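Local atomic coordinates of LYND (Lyngbya aestuarii, PDB entry 4V1T), a protein that probably catalyses the ATP-dependent cyclodehydration of precursor-peptide residues to azolines, as a YcaO-family enzyme that binds ADP, magnesium and zinc. Residues Ala247-Pro250 with Ser251-Gln254; Arg440-Leu443 with Ala444-Gly447; Ala465-Glu468 with Thr469-Gln473; Leu676-Thr679 with Thr680-Leu683. All coordinates share one frame; numbering follows the deposited sequence.

Contact 1 (Ala247-Pro250 with Ser251-Gln254); sequences ATLP and STLQ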
ATOM      1  N   ALA B 247     -12.986 -26.398   9.814  1.00 57.10           N
ATOM      2  CA  ALA B 247     -11.580 -26.494  10.189  1.00 54.75           C
ATOM      3  C   ALA B 247     -11.275 -25.696  11.441  1.00 63.90           C
ATOM      4  O   ALA B 247     -11.165 -24.461  11.390  1.00 52.41           O
ATOM      5  CB  ALA B 247     -10.713 -26.022   9.049  1.00 52.78           C
ATOM      6  N   THR B 248     -11.130 -26.397  12.563  1.00 56.15           N
ATOM      7  CA  THR B 248     -10.919 -25.736  13.850  1.00 60.38           C
ATOM      8  C   THR B 248      -9.967 -26.495  14.763  1.00 58.65           C
ATOM      9  O   THR B 248     -10.186 -27.666  15.054  1.00 57.78           O
ATOM     10  CB  THR B 248     -12.247 -25.543  14.602  1.00 56.57           C
ATOM     11  OG1 THR B 248     -13.224 -24.986  13.719  1.00 56.04           O
ATOM     12  CG2 THR B 248     -12.052 -24.600  15.799  1.00 43.70           C
ATOM     13  N   LEU B 249      -8.905 -25.825  15.199  1.00 52.56           N
ATOM     14  CA  LEU B 249      -8.081 -26.318  16.289  1.00 50.46           C
ATOM     15  C   LEU B 249      -8.609 -25.709  17.576  1.00 54.16           C
ATOM     16  O   LEU B 249      -9.160 -24.612  17.549  1.00 50.17           O
ATOM     17  CB  LEU B 249      -6.613 -25.918  16.108  1.00 56.79           C
ATOM     18  CG  LEU B 249      -5.828 -26.463  14.920  1.00 58.01           C
ATOM     19  CD1 LEU B 249      -4.384 -25.975  15.012  1.00 62.52           C
ATOM     20  CD2 LEU B 249      -5.882 -27.978  14.870  1.00 56.10           C
ATOM     21  N   PRO B 250      -8.433 -26.401  18.712  1.00 55.58           N
ATOM     22  CA  PRO B 250      -8.850 -25.764  19.959  1.00 55.11           C
ATOM     23  C   PRO B 250      -8.016 -24.528  20.289  1.00 57.93           C
ATOM     24  O   PRO B 250      -8.407 -23.723  21.132  1.00 53.97           O
ATOM     25  CB  PRO B 250      -8.657 -26.858  21.015  1.00 51.65           C
ATOM     26  CG  PRO B 250      -7.890 -27.947  20.368  1.00 63.32           C
ATOM     27  CD  PRO B 250      -8.068 -27.820  18.894  1.00 58.83           C
ATOM     28  N   SER B 251      -6.876 -24.381  19.624  1.00 47.79           N
ATOM     29  CA  SER B 251      -6.035 -23.210  19.823  1.00 43.66           C
ATOM     30  C   SER B 251      -6.520 -22.038  18.975  1.00 42.15           C
ATOM     31  O   SER B 251      -6.435 -20.888  19.399  1.00 44.20           O
ATOM     32  CB  SER B 251      -4.568 -23.537  19.523  1.00 44.50           C
ATOM     33  OG  SER B 251      -4.391 -23.931  18.185  1.00 45.27           O
ATOM     34  N   THR B 252      -7.053 -22.332  17.790  1.00 45.50           N
ATOM     35  CA  THR B 252      -7.632 -21.285  16.946  1.00 41.56           C
ATOM     36  C   THR B 252      -8.970 -20.797  17.517  1.00 45.45           C
ATOM     37  O   THR B 252      -9.297 -19.603  17.443  1.00 42.01           O
ATOM     38  CB  THR B 252      -7.840 -21.751  15.495  1.00 44.52           C
ATOM     39  OG1 THR B 252      -8.746 -22.865  15.459  1.00 47.95           O
ATOM     40  CG2 THR B 252      -6.499 -22.147  14.863  1.00 49.96           C
ATOM     41  N   LEU B 253      -9.744 -21.721  18.080  1.00 48.15           N
ATOM     42  CA  LEU B 253     -10.999 -21.348  18.733  1.00 46.43           C
ATOM     43  C   LEU B 253     -10.723 -20.385  19.885  1.00 41.59           C
ATOM     44  O   LEU B 253     -11.309 -19.313  19.962  1.00 40.22           O
ATOM     45  CB  LEU B 253     -11.730 -22.584  19.251  1.00 52.44           C
ATOM     46  CG  LEU B 253     -13.014 -22.323  20.049  1.00 55.17           C
ATOM     47  CD1 LEU B 253     -14.042 -21.595  19.197  1.00 54.01           C
ATOM     48  CD2 LEU B 253     -13.594 -23.632  20.585  1.00 58.56           C
ATOM     49  N   GLN B 254      -9.835 -20.789  20.776  1.00 48.40           N
ATOM     50  CA  GLN B 254      -9.496 -19.993  21.947  1.00 46.06           C
ATOM     51  C   GLN B 254      -8.828 -18.672  21.556  1.00 40.94           C
ATOM     52  O   GLN B 254      -9.044 -17.659  22.204  1.00 43.54           O
ATOM     53  CB  GLN B 254      -8.588 -20.793  22.891  1.00 50.81           C
ATOM     54  CG  GLN B 254      -9.333 -21.670  23.882  1.00 53.38           C
ATOM     55  CD  GLN B 254     -10.031 -20.870  24.972  1.00 56.19           C
ATOM     56  OE1 GLN B 254      -9.485 -19.881  25.482  1.00 51.25           O
ATOM     57  NE2 GLN B 254     -11.237 -21.284  25.332  1.00 71.74           N
TER
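The contact is the N-terminal first turn of helix 250-275, where Leu249 stands at the N-cap and its carbonyl receives Leu253 and Thr252. Leu253 N reaches Leu249 O at 3.0 Å with an N-H...O angle of 165°. The hydroxyl of Thr252 donates to the same oxygen, OG1 to Leu249 O being 2.8 Å, from close to the carbonyl plane. That reach depends on chi1 of Thr252 (61°), which sets OG1 between its own backbone N and carbonyl carbon. Thr248 crosses this threonine obliquely, its CG2 lying 3.7 Å from Thr252 OG1 and 4.0 Å from Leu253 CB, while its OG1 accepts from Gly187 N. One residue on, Gln254 N bonds to Pro250 O at 3.3 Å. Ser251 OG touches Leu249 CB at 3.6 Å, but its hydrogen-bond partner is Thr262 OG1 of the second subunit, whose Phe95 also packs on Leu249. Two donors thus grip Leu249 O and fix the start of the helix; Pro250, with no N-H to offer, fits a first-turn position that requires none.

Contact 2 (Arg440-Leu443 with Ala444-Gly447); sequences RATL and AELG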
ATOM      1  N   ARG B 440     -44.142   1.168 -14.206  1.00 58.18           N
ATOM      2  CA  ARG B 440     -44.805   0.153 -15.033  1.00 57.71           C
ATOM      3  C   ARG B 440     -45.756   0.809 -16.025  1.00 54.73           C
ATOM      4  O   ARG B 440     -46.679   1.506 -15.640  1.00 57.21           O
ATOM      5  CB  ARG B 440     -45.567  -0.828 -14.142  1.00 63.52           C
ATOM      6  CG  ARG B 440     -46.273  -1.959 -14.866  1.00 75.40           C
ATOM      7  CD  ARG B 440     -46.954  -2.887 -13.866  1.00 79.75           C
ATOM      8  NE  ARG B 440     -47.615  -4.021 -14.512  1.00 82.18           N
ATOM      9  CZ  ARG B 440     -48.870  -4.020 -14.954  1.00 81.26           C
ATOM     10  NH1 ARG B 440     -49.629  -2.938 -14.829  1.00 74.22           N
ATOM     11  NH2 ARG B 440     -49.371  -5.107 -15.528  1.00 92.41           N
ATOM     12  N   ALA B 441     -45.523   0.579 -17.308  1.00 59.48           N
ATOM     13  CA  ALA B 441     -46.345   1.180 -18.343  1.00 60.83           C
ATOM     14  C   ALA B 441     -46.092   0.511 -19.676  1.00 52.23           C
ATOM     15  O   ALA B 441     -45.079  -0.162 -19.857  1.00 48.78           O
ATOM     16  CB  ALA B 441     -46.054   2.663 -18.450  1.00 64.42           C
ATOM     17  N   THR B 442     -47.009   0.712 -20.614  1.00 51.63           N
ATOM     18  CA  THR B 442     -46.819   0.230 -21.978  1.00 59.94           C
ATOM     19  C   THR B 442     -46.181   1.318 -22.838  1.00 53.78           C
ATOM     20  O   THR B 442     -46.123   2.485 -22.445  1.00 52.00           O
ATOM     21  CB  THR B 442     -48.144  -0.201 -22.625  1.00 67.12           C
ATOM     22  OG1 THR B 442     -48.883   0.959 -23.028  1.00 64.89           O
ATOM     23  CG2 THR B 442     -48.982  -1.042 -21.663  1.00 66.24           C
ATOM     24  N   LEU B 443     -45.709   0.930 -24.017  1.00 63.78           N
ATOM     25  CA  LEU B 443     -45.117   1.875 -24.958  1.00 65.45           C
ATOM     26  C   LEU B 443     -46.096   2.997 -25.276  1.00 62.80           C
ATOM     27  O   LEU B 443     -45.690   4.147 -25.455  1.00 64.16           O
ATOM     28  CB  LEU B 443     -44.695   1.153 -26.240  1.00 69.26           C
ATOM     29  CG  LEU B 443     -43.975   1.952 -27.341  1.00 73.73           C
ATOM     30  CD1 LEU B 443     -43.057   1.030 -28.119  1.00 84.45           C
ATOM     31  CD2 LEU B 443     -44.951   2.616 -28.309  1.00 80.76           C
ATOM     32  N   ALA B 444     -47.383   2.659 -25.316  1.00 61.45           N
ATOM     33  CA  ALA B 444     -48.424   3.597 -25.714  1.00 66.34           C
ATOM     34  C   ALA B 444     -48.664   4.686 -24.671  1.00 63.55           C
ATOM     35  O   ALA B 444     -48.744   5.863 -25.018  1.00 65.86           O
ATOM     36  CB  ALA B 444     -49.723   2.851 -25.994  1.00 69.63           C
ATOM     37  N   GLU B 445     -48.779   4.295 -23.405  1.00 61.10           N
ATOM     38  CA  GLU B 445     -49.146   5.241 -22.344  1.00 68.39           C
ATOM     39  C   GLU B 445     -48.102   6.344 -22.230  1.00 68.67           C
ATOM     40  O   GLU B 445     -48.433   7.489 -21.935  1.00 73.06           O
ATOM     41  CB  GLU B 445     -49.304   4.541 -20.988  1.00 71.36           C
ATOM     42  CG  GLU B 445     -49.857   3.131 -21.057  1.00 74.51           C
ATOM     43  CD  GLU B 445     -50.230   2.579 -19.700  1.00 70.69           C
ATOM     44  OE1 GLU B 445     -49.322   2.381 -18.866  1.00 80.12           O
ATOM     45  OE2 GLU B 445     -51.428   2.339 -19.472  1.00 77.27           O
ATOM     46  N   LEU B 446     -46.841   5.992 -22.468  1.00 66.87           N
ATOM     47  CA  LEU B 446     -45.749   6.955 -22.407  1.00 71.13           C
ATOM     48  C   LEU B 446     -45.633   7.736 -23.708  1.00 75.54           C
ATOM     49  O   LEU B 446     -45.157   8.871 -23.723  1.00 73.41           O
ATOM     50  CB  LEU B 446     -44.432   6.241 -22.108  1.00 66.33           C
ATOM     51  CG  LEU B 446     -44.385   5.431 -20.812  1.00 66.27           C
ATOM     52  CD1 LEU B 446     -42.990   4.849 -20.610  1.00 62.42           C
ATOM     53  CD2 LEU B 446     -44.795   6.267 -19.604  1.00 71.40           C
ATOM     54  N   GLY B 447     -46.051   7.106 -24.801  1.00 70.75           N
ATOM     55  CA  GLY B 447     -46.067   7.748 -26.103  1.00 75.13           C
ATOM     56  C   GLY B 447     -44.687   8.059 -26.652  1.00 79.20           C
ATOM     57  O   GLY B 447     -43.927   7.152 -27.001  1.00 89.63           O
TER
HETATM   58  O   HOH W   1     -48.001   0.346 -25.906  1.00 62.93           O
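The carboxylate of Glu445 is the flat group that meets the other segment, and it does so through one oxygen, OE1, rather than by stacking. Thr442 N lies well above the carboxylate plane and gives OE1 a weak hydrogen bond of 3.3 Å (N-H...O 154°). Ala441 CB comes at the rim of the group, in its plane, 3.3 Å from Glu445 OE1. The guanidinium of Arg440 stays apart, its NH1 6.7 Å from Glu445 OE1, so opposite charges are near without a salt bridge.

In return Glu445 N bonds weakly to Thr442 OG1 at 3.4 Å, and the two reciprocal bonds define a capping box with Thr442 as N-cap. The torsion of Thr442 (chi1 77°) turns OG1 inward over the helix start; the Thr442 and Glu445 side chains cross at about a right angle, with Glu445 CG 3.1 Å from Thr442 OG1. A water also bonds to Thr442 OG1 and to Ala444 N, although the latter distance is doubtfully short. The short helix closes with Gly447 N on Leu443 O at 3.1 Å, and Gly447 leaves it with positive phi.

Below the cap, Ala441 CB touches Leu446 CD2 at 4.0 Å. Strand 439-441 pairs through Ala441 with Ile491 of strand 491-498, from which Trp493 packs on Leu443 and Leu446 and donates NE1 to Ala441 O. Helix 443-446, which follows strand 439-441 in the chain, thus packs against strand 491-498.

Contact 3 (Ala465-Glu468 with Thr469-Gln473); sequences ANRE and TLNEQ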
ATOM      1  N   ALA B 465     -35.734 -13.019 -36.870  1.00 48.97           N
ATOM      2  CA  ALA B 465     -36.472 -14.153 -37.406  1.00 55.21           C
ATOM      3  C   ALA B 465     -35.733 -15.469 -37.213  1.00 54.73           C
ATOM      4  O   ALA B 465     -36.351 -16.488 -36.897  1.00 56.74           O
ATOM      5  CB  ALA B 465     -36.763 -13.934 -38.881  1.00 62.09           C
ATOM      6  N   ASN B 466     -34.416 -15.438 -37.404  1.00 46.96           N
ATOM      7  CA  ASN B 466     -33.590 -16.642 -37.334  1.00 58.29           C
ATOM      8  C   ASN B 466     -32.797 -16.727 -36.041  1.00 53.43           C
ATOM      9  O   ASN B 466     -31.825 -17.481 -35.951  1.00 51.19           O
ATOM     10  CB  ASN B 466     -32.641 -16.690 -38.535  1.00 56.10           C
ATOM     11  CG  ASN B 466     -33.377 -16.537 -39.859  1.00 60.76           C
ATOM     12  OD1 ASN B 466     -34.408 -17.156 -40.078  1.00 67.17           O
ATOM     13  ND2 ASN B 466     -32.860 -15.689 -40.737  1.00 66.73           N
ATOM     14  N   ARG B 467     -33.236 -15.976 -35.033  1.00 44.38           N
ATOM     15  CA  ARG B 467     -32.447 -15.765 -33.827  1.00 51.76           C
ATOM     16  C   ARG B 467     -32.056 -17.048 -33.110  1.00 44.07           C
ATOM     17  O   ARG B 467     -30.965 -17.141 -32.575  1.00 47.79           O
ATOM     18  CB  ARG B 467     -33.199 -14.859 -32.852  1.00 59.19           C
ATOM     19  CG  ARG B 467     -34.472 -15.453 -32.266  1.00 57.89           C
ATOM     20  CD  ARG B 467     -35.096 -14.513 -31.250  1.00 46.70           C
ATOM     21  NE  ARG B 467     -34.315 -14.453 -30.014  1.00 48.84           N
ATOM     22  CZ  ARG B 467     -34.446 -15.304 -29.002  1.00 55.78           C
ATOM     23  NH1 ARG B 467     -35.339 -16.289 -29.047  1.00 43.40           N
ATOM     24  NH2 ARG B 467     -33.678 -15.167 -27.934  1.00 51.25           N
ATOM     25  N   GLU B 468     -32.948 -18.035 -33.094  1.00 43.93           N
ATOM     26  CA  GLU B 468     -32.699 -19.241 -32.309  1.00 53.87           C
ATOM     27  C   GLU B 468     -31.570 -20.067 -32.917  1.00 61.07           C
ATOM     28  O   GLU B 468     -30.668 -20.531 -32.203  1.00 52.28           O
ATOM     29  CB  GLU B 468     -33.974 -20.070 -32.179  1.00 48.02           C
ATOM     30  CG  GLU B 468     -35.038 -19.397 -31.311  1.00 49.61           C
ATOM     31  CD  GLU B 468     -36.197 -20.313 -30.970  1.00 54.37           C
ATOM     32  OE1 GLU B 468     -36.120 -21.515 -31.285  1.00 61.36           O
ATOM     33  OE2 GLU B 468     -37.193 -19.832 -30.382  1.00 56.50           O
ATOM     34  N   THR B 469     -31.615 -20.234 -34.232  1.00 56.46           N
ATOM     35  CA  THR B 469     -30.556 -20.940 -34.948  1.00 56.10           C
ATOM     36  C   THR B 469     -29.248 -20.175 -34.868  1.00 55.54           C
ATOM     37  O   THR B 469     -28.187 -20.759 -34.653  1.00 57.62           O
ATOM     38  CB  THR B 469     -30.921 -21.142 -36.426  1.00 62.32           C
ATOM     39  OG1 THR B 469     -32.169 -21.835 -36.503  1.00 85.65           O
ATOM     40  CG2 THR B 469     -29.838 -21.945 -37.159  1.00 61.19           C
ATOM     41  N   LEU B 470     -29.331 -18.860 -35.034  1.00 48.72           N
ATOM     42  CA  LEU B 470     -28.138 -18.018 -35.041  1.00 45.35           C
ATOM     43  C   LEU B 470     -27.458 -18.018 -33.685  1.00 43.55           C
ATOM     44  O   LEU B 470     -26.233 -18.067 -33.616  1.00 49.68           O
ATOM     45  CB  LEU B 470     -28.494 -16.596 -35.468  1.00 54.80           C
ATOM     46  CG  LEU B 470     -28.944 -16.475 -36.928  1.00 58.32           C
ATOM     47  CD1 LEU B 470     -29.533 -15.095 -37.186  1.00 45.94           C
ATOM     48  CD2 LEU B 470     -27.793 -16.756 -37.888  1.00 61.00           C
ATOM     49  N   ASN B 471     -28.248 -17.983 -32.612  1.00 48.86           N
ATOM     50  CA  ASN B 471     -27.712 -18.063 -31.256  1.00 46.84           C
ATOM     51  C   ASN B 471     -27.096 -19.435 -30.977  1.00 52.51           C
ATOM     52  O   ASN B 471     -26.122 -19.553 -30.238  1.00 56.36           O
ATOM     53  CB  ASN B 471     -28.802 -17.782 -30.228  1.00 44.73           C
ATOM     54  CG  ASN B 471     -29.273 -16.335 -30.244  1.00 51.95           C
ATOM     55  OD1 ASN B 471     -28.633 -15.467 -30.824  1.00 49.64           O
ATOM     56  ND2 ASN B 471     -30.395 -16.071 -29.590  1.00 48.44           N
ATOM     57  N   GLU B 472     -27.677 -20.471 -31.564  1.00 54.72           N
ATOM     58  CA  GLU B 472     -27.168 -21.824 -31.392  1.00 66.15           C
ATOM     59  C   GLU B 472     -25.857 -22.038 -32.149  1.00 71.12           C
ATOM     60  O   GLU B 472     -25.016 -22.830 -31.731  1.00 73.22           O
ATOM     61  CB  GLU B 472     -28.217 -22.840 -31.836  1.00 62.85           C
ATOM     62  CG  GLU B 472     -27.694 -24.271 -31.939  1.00 80.89           C
ATOM     63  CD  GLU B 472     -28.770 -25.309 -31.701  1.00 87.31           C
ATOM     64  OE1 GLU B 472     -29.941 -24.913 -31.506  1.00 70.12           O
ATOM     65  OE2 GLU B 472     -28.437 -26.517 -31.699  1.00102.34           O
ATOM     66  N   GLN B 473     -25.686 -21.320 -33.254  1.00 64.24           N
ATOM     67  CA  GLN B 473     -24.495 -21.449 -34.081  1.00 64.49           C
ATOM     68  C   GLN B 473     -23.454 -20.376 -33.759  1.00 65.71           C
ATOM     69  O   GLN B 473     -22.340 -20.421 -34.268  1.00 64.65           O
ATOM     70  CB  GLN B 473     -24.876 -21.370 -35.561  1.00 64.28           C
ATOM     71  CG  GLN B 473     -25.737 -22.529 -36.053  1.00 78.91           C
ATOM     72  CD  GLN B 473     -25.105 -23.892 -35.805  1.00 95.64           C
ATOM     73  OE1 GLN B 473     -25.797 -24.859 -35.481  1.00106.33           O
ATOM     74  NE2 GLN B 473     -23.786 -23.979 -35.957  1.00 98.03           N
TER
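ND2 of Asn471 lies over one face of the Arg467 guanidinium, 3.8 Å from Arg467 NH2. The two flat groups are nearly perpendicular, their planes 85° apart, and their side chains cross obliquely without a hydrogen bond between them. Beneath, the amide is pressed against its own helix turn: Asn471 CG is 3.0 Å from Arg467 O. The same carbonyl accepts Asn471 N at 2.8 Å, an i to i+4 bond that keeps this pair one turn apart.

In the preceding residue pair, Leu470 lies over the carbonyl of Asn466. Leu470 N bonds to Asn466 O at 3.0 Å with an N-H...O angle of 163°, and its CD1 rests on Asn466 CB at 3.7 Å. Glu472 N repeats the pattern on Glu468 O at 3.1 Å.

Further out, the loop after the helix fixes the polar ends. Arg467 NE donates to Ile481 O, and Asn471 OD1 accepts from Ile481 N, so one residue holds both groups; Trp480 also packs on each. The bend of Arg467 at chi3 (-72°) folds its guanidinium back toward that loop.

The arrangement is that of a short surface helix, 467-473, with regular i to i+4 backbone bonds. Asn466 is the single residue between helix 461-465 and this one; it ends the first and stands at the N-cap of the second, though its side chain makes no capping bond.

Contact 4 (Leu676-Thr679 with Thr680-Leu683); sequences LPDT and TQPL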
ATOM      1  N   LEU B 676      -4.295  -4.260 -41.299  1.00 49.90           N
ATOM      2  CA  LEU B 676      -3.071  -3.526 -41.569  1.00 70.46           C
ATOM      3  C   LEU B 676      -3.410  -2.295 -42.395  1.00 55.97           C
ATOM      4  O   LEU B 676      -4.409  -2.279 -43.111  1.00 51.06           O
ATOM      5  CB  LEU B 676      -2.033  -4.417 -42.253  1.00 78.97           C
ATOM      6  CG  LEU B 676      -2.381  -5.040 -43.597  1.00 69.82           C
ATOM      7  CD1 LEU B 676      -2.035  -4.087 -44.736  1.00 80.29           C
ATOM      8  CD2 LEU B 676      -1.636  -6.358 -43.748  1.00 65.92           C
ATOM      9  N   PRO B 677      -2.598  -1.240 -42.279  1.00 56.24           N
ATOM     10  CA  PRO B 677      -2.946  -0.007 -42.978  1.00 64.47           C
ATOM     11  C   PRO B 677      -2.776  -0.116 -44.485  1.00 60.53           C
ATOM     12  O   PRO B 677      -1.894  -0.839 -44.952  1.00 64.49           O
ATOM     13  CB  PRO B 677      -1.970   1.005 -42.392  1.00 66.07           C
ATOM     14  CG  PRO B 677      -0.776   0.188 -42.000  1.00 63.93           C
ATOM     15  CD  PRO B 677      -1.322  -1.130 -41.549  1.00 59.14           C
ATOM     16  N   ASP B 678      -3.611   0.586 -45.240  1.00 61.11           N
ATOM     17  CA  ASP B 678      -3.429   0.614 -46.686  1.00 77.96           C
ATOM     18  C   ASP B 678      -2.446   1.723 -47.016  1.00 67.71           C
ATOM     19  O   ASP B 678      -2.653   2.888 -46.666  1.00 61.83           O
ATOM     20  CB  ASP B 678      -4.755   0.791 -47.435  1.00 92.77           C
ATOM     21  CG  ASP B 678      -5.426   2.105 -47.141  1.00 91.00           C
ATOM     22  OD1 ASP B 678      -5.388   2.543 -45.966  1.00104.26           O
ATOM     23  OD2 ASP B 678      -5.993   2.691 -48.092  1.00 66.02           O
ATOM     24  N   THR B 679      -1.355   1.341 -47.670  1.00 68.48           N
ATOM     25  CA  THR B 679      -0.316   2.280 -48.056  1.00 70.19           C
ATOM     26  C   THR B 679      -0.776   3.180 -49.202  1.00 64.77           C
ATOM     27  O   THR B 679      -0.035   4.049 -49.650  1.00 82.98           O
ATOM     28  CB  THR B 679       0.968   1.539 -48.462  1.00 88.13           C
ATOM     29  OG1 THR B 679       0.646   0.485 -49.376  1.00106.31           O
ATOM     30  CG2 THR B 679       1.641   0.942 -47.242  1.00 88.76           C
ATOM     31  N   THR B 680      -1.997   2.959 -49.672  1.00 64.74           N
ATOM     32  CA  THR B 680      -2.624   3.822 -50.664  1.00 71.29           C
ATOM     33  C   THR B 680      -2.848   5.218 -50.094  1.00 71.27           C
ATOM     34  O   THR B 680      -2.753   6.206 -50.814  1.00 73.73           O
ATOM     35  CB  THR B 680      -3.978   3.237 -51.129  1.00 72.64           C
ATOM     36  OG1 THR B 680      -3.773   1.924 -51.661  1.00 79.49           O
ATOM     37  CG2 THR B 680      -4.621   4.110 -52.197  1.00 87.84           C
ATOM     38  N   GLN B 681      -3.144   5.287 -48.797  1.00 65.75           N
ATOM     39  CA  GLN B 681      -3.465   6.548 -48.138  1.00 57.85           C
ATOM     40  C   GLN B 681      -2.288   7.055 -47.319  1.00 58.35           C
ATOM     41  O   GLN B 681      -1.484   6.264 -46.828  1.00 53.67           O
ATOM     42  CB  GLN B 681      -4.675   6.386 -47.223  1.00 61.55           C
ATOM     43  CG  GLN B 681      -5.988   6.153 -47.947  1.00 57.76           C
ATOM     44  CD  GLN B 681      -7.093   5.702 -47.000  1.00 73.87           C
ATOM     45  OE1 GLN B 681      -7.502   6.446 -46.104  1.00 71.03           O
ATOM     46  NE2 GLN B 681      -7.580   4.474 -47.194  1.00 79.23           N
ATOM     47  N   PRO B 682      -2.186   8.382 -47.159  1.00 57.67           N
ATOM     48  CA  PRO B 682      -1.100   8.959 -46.367  1.00 58.24           C
ATOM     49  C   PRO B 682      -1.254   8.672 -44.877  1.00 57.88           C
ATOM     50  O   PRO B 682      -2.343   8.323 -44.416  1.00 54.86           O
ATOM     51  CB  PRO B 682      -1.213  10.460 -46.655  1.00 61.99           C
ATOM     52  CG  PRO B 682      -2.647  10.671 -46.969  1.00 70.73           C
ATOM     53  CD  PRO B 682      -3.096   9.421 -47.676  1.00 67.27           C
ATOM     54  N   LEU B 683      -0.162   8.811 -44.137  1.00 57.79           N
ATOM     55  CA  LEU B 683      -0.189   8.638 -42.698  1.00 58.74           C
ATOM     56  C   LEU B 683      -0.928   9.793 -42.053  1.00 57.86           C
ATOM     57  O   LEU B 683      -0.759  10.941 -42.448  1.00 72.12           O
ATOM     58  CB  LEU B 683       1.232   8.552 -42.137  1.00 71.92           C
ATOM     59  CG  LEU B 683       2.064   7.372 -42.627  1.00 77.19           C
ATOM     60  CD1 LEU B 683       3.505   7.506 -42.163  1.00 72.15           C
ATOM     61  CD2 LEU B 683       1.466   6.066 -42.138  1.00 83.44           C
TER
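Thr680 opens the second segment by setting its CB 3.7 Å from Asp678 OD2, so that the methine side of the threonine lies beside the carboxylate. It occupies the third position of a type I beta turn that runs from Asp678 to Gln681, with Thr679 before it at the second.

Gln681 carries the contact. Its backbone N closes the turn on Asp678 O at 3.2 Å. The side chain then returns across the turn: beyond CG it is extended, and NE2 donates to Asp678 OD2 at 2.6 Å, a short bond but a bent one (136°). OD2 is met on its syn side, close to the carboxylate plane, whereas the acceptor is tilted from the amide plane of Gln681. The carboxylate and amide planes themselves stand 74° apart. On the way, CG of Gln681 passes 3.5 Å from Asp678 OD2, packing the glutamine stem against the acid. Asp678 can reach because its chi1 of 63° places CG between the backbone N and the carbonyl carbon, folded over the turn. Gln681 NE2 has a second, weak partner in Arg564 O. Further along, Leu683 rests on Ala567.

The turn belongs to the loop between helix 661-666 and helix 697-710. Arg564 NH1 bonds to Leu676 O and Arg565 pairs through its backbone with Asp678, while Pro677 packs on Trp593 and Leu595 of strand 590-596. The turn is thus held to that strand and to the loop following helix 538-561.

In the fold
Contact 1 is the partly buried member of the set and lies against the second subunit; the other three are surface contacts inside the YcaO range and touch no other chain of the assembly. Contacts 1, 2 and 3 all begin helices, yet differently: contact 1 uses a backbone carbonyl with two donors, contact 2 a reciprocal capping box of weak bonds, and contact 3 regular backbone bonds with no side-chain cap. Contact 4 is a loop turn fastened by a carboxylate-amide bond. None shares an element with another. Contacts 2 and 3 are closest, their centres about 30 Å apart, while contacts 1 and 4 lie on opposite sides of the chain's centre.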